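Local atomic coordinates of N-formylglutamate amidohydrolase (Ralstonia eutropha, PDB entry 2Q7S), a protein that binds a zinc ion and probably acts as a hydrolase of the N-formylglutamate amidohydrolase family. Residues Ala60-Val68 against Phe268-Thr279. Numbering follows the deposited sequence.
Sequences ALWEAVPRV and FATLQRDLTLLT
The C-terminal helix 267-289 packs here against the end of the short helix 58-61 and the turn that follows it, with L61 as a knob in a hole made by F268, L271, Q272 and L275. CD2 of L61 lies 3.5 Å from CE1 of F268, while CB of L61 meets CD1 of L275. Beside this knob the Q272 chain runs out straight, its CG trans to the backbone N (chi1 -172°), which carries NE2 across to the carbonyl O of A60, 2.7 Å away. The bond is nearly straight (163°) and A60 O lies in the plane of the Q272 amide, although NE2 stands well above the A60 carbonyl plane; E63 N comes from the opposite face, so two donors hold this helix-end carbonyl. The E63 carboxylate stacks on the Q272 amide, their planes 19° apart. Deeper in, L275 CD2 makes a CH-pi contact over the six-membered ring of W62, 3.9 Å from its centroid, and T279 OG1 meets the ring edge; the W62 side chain is about 10 Å from the bound zinc ion. OG1 of T276 binds two waters, one shared with L61 O and A64 N, the other with E63 OE2 and R67 NH1. Further along, T279 CG2 presses tightly on V68 CG2. L61 and W62 also rest on strand 244-252, placing the contact in a helical layer on the central mixed sheet, as in alpha/beta folds.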
loop_
_atom_site.group_PDB
_atom_site.type_symbol
_atom_site.label_atom_id
_atom_site.label_comp_id
_atom_site.label_asym_id
_atom_site.label_seq_id
_atom_site.Cartn_x
_atom_site.Cartn_y
_atom_site.Cartn_z
ATOM N N ALA A 60 -6.840 -3.229 8.994
ATOM C CA ALA A 60 -7.514 -4.140 9.967
ATOM C C ALA A 60 -7.355 -5.600 9.531
ATOM O O ALA A 60 -7.265 -6.487 10.380
ATOM C CB ALA A 60 -9.011 -3.778 10.124
ATOM N N LEU A 61 -7.283 -5.845 8.208
ATOM C CA LEU A 61 -7.065 -7.210 7.668
ATOM C C LEU A 61 -5.736 -7.751 8.157
ATOM O O LEU A 61 -5.638 -8.921 8.517
ATOM C CB LEU A 61 -7.071 -7.262 6.154
ATOM C CG LEU A 61 -8.416 -7.217 5.385
ATOM C CD1 LEU A 61 -8.111 -7.144 3.894
ATOM C CD2 LEU A 61 -9.283 -8.421 5.745
ATOM N N TRP A 62 -4.740 -6.867 8.220
ATOM C CA TRP A 62 -3.421 -7.268 8.695
ATOM C C TRP A 62 -3.117 -6.918 10.134
ATOM O O TRP A 62 -1.938 -6.767 10.504
ATOM C CB TRP A 62 -2.368 -6.690 7.770
ATOM C CG TRP A 62 -2.406 -7.195 6.335
ATOM C CD1 TRP A 62 -3.120 -6.654 5.297
ATOM C CD2 TRP A 62 -1.627 -8.266 5.758
ATOM N NE1 TRP A 62 -2.853 -7.331 4.123
ATOM C CE2 TRP A 62 -1.924 -8.303 4.373
ATOM C CE3 TRP A 62 -0.707 -9.190 6.273
ATOM C CZ2 TRP A 62 -1.354 -9.242 3.504
ATOM C CZ3 TRP A 62 -0.139 -10.152 5.389
ATOM C CH2 TRP A 62 -0.463 -10.145 4.036
ATOM N N GLU A 63 -4.146 -6.803 10.966
ATOM C CA GLU A 63 -3.938 -6.508 12.409
ATOM C C GLU A 63 -2.909 -7.380 13.157
ATOM O O GLU A 63 -2.282 -6.887 14.038
ATOM C CB GLU A 63 -5.267 -6.560 13.183
ATOM C CG GLU A 63 -5.910 -7.904 13.158
ATOM C CD GLU A 63 -6.793 -8.176 14.343
ATOM O OE1 GLU A 63 -7.324 -7.206 14.938
ATOM O OE2 GLU A 63 -6.970 -9.377 14.658
ATOM N N ALA A 64 -2.732 -8.643 12.764
ATOM C CA ALA A 64 -1.767 -9.623 13.374
ATOM C C ALA A 64 -0.314 -9.226 13.367
ATOM O O ALA A 64 0.468 -9.752 14.128
ATOM C CB ALA A 64 -1.852 -10.933 12.654
ATOM N N VAL A 65 0.065 -8.350 12.448
ATOM C CA VAL A 65 1.438 -7.977 12.254
ATOM C C VAL A 65 2.213 -7.609 13.557
ATOM O O VAL A 65 3.283 -8.187 13.770
ATOM C CB VAL A 65 1.546 -6.856 11.149
ATOM C CG1 VAL A 65 2.942 -6.194 11.148
ATOM C CG2 VAL A 65 1.286 -7.462 9.801
ATOM N N PRO A 66 1.713 -6.632 14.389
ATOM C CA PRO A 66 2.339 -6.279 15.647
ATOM C C PRO A 66 2.183 -7.387 16.710
ATOM O O PRO A 66 3.024 -7.521 17.591
ATOM C CB PRO A 66 1.598 -4.973 16.034
ATOM C CG PRO A 66 0.301 -5.158 15.491
ATOM C CD PRO A 66 0.559 -5.734 14.163
ATOM N N ARG A 67 1.208 -8.272 16.517
ATOM C CA ARG A 67 0.966 -9.389 17.442
ATOM C C ARG A 67 2.004 -10.468 17.276
ATOM O O ARG A 67 2.132 -11.284 18.130
ATOM C CB ARG A 67 -0.417 -10.010 17.196
ATOM C CG ARG A 67 -1.605 -9.010 17.356
ATOM C CD ARG A 67 -2.953 -9.672 16.999
ATOM N NE ARG A 67 -3.334 -10.583 18.076
ATOM C CZ ARG A 67 -4.081 -11.686 17.943
ATOM N NH1 ARG A 67 -4.642 -12.012 16.797
ATOM N NH2 ARG A 67 -4.370 -12.400 19.014
ATOM N N VAL A 68 2.703 -10.490 16.147
ATOM C CA VAL A 68 3.731 -11.469 15.912
ATOM C C VAL A 68 5.130 -10.825 15.904
ATOM O O VAL A 68 6.086 -11.496 15.598
ATOM C CB VAL A 68 3.479 -12.293 14.608
ATOM C CG1 VAL A 68 2.101 -12.909 14.653
ATOM C CG2 VAL A 68 3.686 -11.414 13.332
ATOM N N PHE A 268 -14.735 -11.006 5.238
ATOM C CA PHE A 268 -13.761 -10.254 6.042
ATOM C C PHE A 268 -13.112 -11.124 7.142
ATOM O O PHE A 268 -11.895 -11.227 7.219
ATOM C CB PHE A 268 -14.369 -8.983 6.695
ATOM C CG PHE A 268 -13.341 -8.161 7.421
ATOM C CD1 PHE A 268 -12.613 -7.185 6.754
ATOM C CD2 PHE A 268 -13.042 -8.408 8.760
ATOM C CE1 PHE A 268 -11.606 -6.456 7.428
ATOM C CE2 PHE A 268 -12.045 -7.683 9.414
ATOM C CZ PHE A 268 -11.341 -6.690 8.740
ATOM N N ALA A 269 -13.944 -11.706 8.008
ATOM C CA ALA A 269 -13.500 -12.476 9.167
ATOM C C ALA A 269 -12.570 -13.621 8.806
ATOM O O ALA A 269 -11.506 -13.787 9.404
ATOM C CB ALA A 269 -14.709 -13.036 9.928
ATOM N N THR A 270 -12.997 -14.413 7.840
ATOM C CA THR A 270 -12.215 -15.557 7.341
ATOM C C THR A 270 -10.926 -15.112 6.668
ATOM O O THR A 270 -9.866 -15.731 6.871
ATOM C CB THR A 270 -13.079 -16.514 6.417
ATOM O OG1 THR A 270 -13.567 -15.793 5.288
ATOM C CG2 THR A 270 -14.248 -17.027 7.167
ATOM N N LEU A 271 -10.946 -13.989 5.928
ATOM C CA LEU A 271 -9.706 -13.513 5.331
ATOM C C LEU A 271 -8.709 -13.003 6.365
ATOM O O LEU A 271 -7.498 -13.329 6.312
ATOM C CB LEU A 271 -9.978 -12.422 4.292
ATOM C CG LEU A 271 -8.746 -11.939 3.554
ATOM C CD1 LEU A 271 -8.155 -13.070 2.707
ATOM C CD2 LEU A 271 -9.114 -10.705 2.737
ATOM N N GLN A 272 -9.214 -12.231 7.332
ATOM C CA GLN A 272 -8.394 -11.708 8.426
ATOM C C GLN A 272 -7.754 -12.878 9.188
ATOM O O GLN A 272 -6.592 -12.834 9.537
ATOM C CB GLN A 272 -9.270 -10.910 9.397
ATOM C CG GLN A 272 -8.512 -10.147 10.488
ATOM C CD GLN A 272 -9.448 -9.356 11.398
ATOM O OE1 GLN A 272 -10.370 -9.911 11.989
ATOM N NE2 GLN A 272 -9.227 -8.047 11.486
ATOM N N ARG A 273 -8.536 -13.906 9.451
ATOM C CA ARG A 273 -8.035 -15.120 10.127
ATOM C C ARG A 273 -6.916 -15.772 9.303
ATOM O O ARG A 273 -5.820 -15.991 9.781
ATOM C CB ARG A 273 -9.190 -16.088 10.373
ATOM C CG ARG A 273 -8.749 -17.464 10.903
ATOM C CD ARG A 273 -8.688 -18.545 9.783
ATOM N NE ARG A 273 -9.950 -18.973 9.119
ATOM C CZ ARG A 273 -11.223 -18.814 9.536
ATOM N NH1 ARG A 273 -11.562 -18.209 10.684
ATOM N NH2 ARG A 273 -12.212 -19.283 8.771
ATOM N N ASP A 274 -7.176 -16.002 8.028
ATOM C CA ASP A 274 -6.144 -16.516 7.119
ATOM C C ASP A 274 -4.867 -15.668 7.087
ATOM O O ASP A 274 -3.750 -16.206 7.080
ATOM C CB ASP A 274 -6.703 -16.700 5.713
ATOM C CG ASP A 274 -7.699 -17.821 5.633
ATOM O OD1 ASP A 274 -7.873 -18.572 6.629
ATOM O OD2 ASP A 274 -8.325 -17.944 4.573
ATOM N N LEU A 275 -5.015 -14.346 7.079
ATOM C CA LEU A 275 -3.850 -13.460 7.105
ATOM C C LEU A 275 -3.115 -13.430 8.435
ATOM O O LEU A 275 -1.931 -13.211 8.457
ATOM C CB LEU A 275 -4.213 -12.028 6.684
ATOM C CG LEU A 275 -4.653 -11.804 5.258
ATOM C CD1 LEU A 275 -5.154 -10.354 5.007
ATOM C CD2 LEU A 275 -3.489 -12.185 4.325
ATOM N N THR A 276 -3.826 -13.614 9.564
ATOM C CA THR A 276 -3.185 -13.810 10.843
ATOM C C THR A 276 -2.290 -15.041 10.856
ATOM O O THR A 276 -1.152 -15.003 11.314
ATOM C CB THR A 276 -4.214 -13.882 11.972
ATOM O OG1 THR A 276 -4.808 -12.589 12.117
ATOM C CG2 THR A 276 -3.560 -14.245 13.226
ATOM N N LEU A 277 -2.838 -16.159 10.399
ATOM C CA LEU A 277 -2.074 -17.392 10.266
ATOM C C LEU A 277 -0.923 -17.244 9.261
ATOM O O LEU A 277 0.165 -17.777 9.500
ATOM C CB LEU A 277 -2.985 -18.568 9.890
ATOM C CG LEU A 277 -3.801 -19.335 10.949
ATOM C CD1 LEU A 277 -2.999 -20.394 11.685
ATOM C CD2 LEU A 277 -4.469 -18.434 11.941
ATOM N N LEU A 278 -1.125 -16.521 8.167
ATOM C CA LEU A 278 -0.048 -16.313 7.187
ATOM C C LEU A 278 1.058 -15.461 7.848
ATOM O O LEU A 278 2.243 -15.729 7.687
ATOM C CB LEU A 278 -0.565 -15.590 5.923
ATOM C CG LEU A 278 0.542 -15.045 5.012
ATOM C CD1 LEU A 278 1.287 -16.209 4.367
ATOM C CD2 LEU A 278 -0.012 -14.008 3.982
ATOM N N THR A 279 0.653 -14.490 8.656
ATOM C CA THR A 279 1.587 -13.514 9.273
ATOM C C THR A 279 2.465 -14.195 10.305
ATOM O O THR A 279 3.628 -13.868 10.458
ATOM C CB THR A 279 0.805 -12.247 9.838
ATOM O OG1 THR A 279 0.154 -11.541 8.766
ATOM C CG2 THR A 279 1.736 -11.243 10.491
HETATM O O HOH W 1 -4.298 -10.235 10.678
HETATM O O HOH W 2 -4.868 -10.971 14.426
#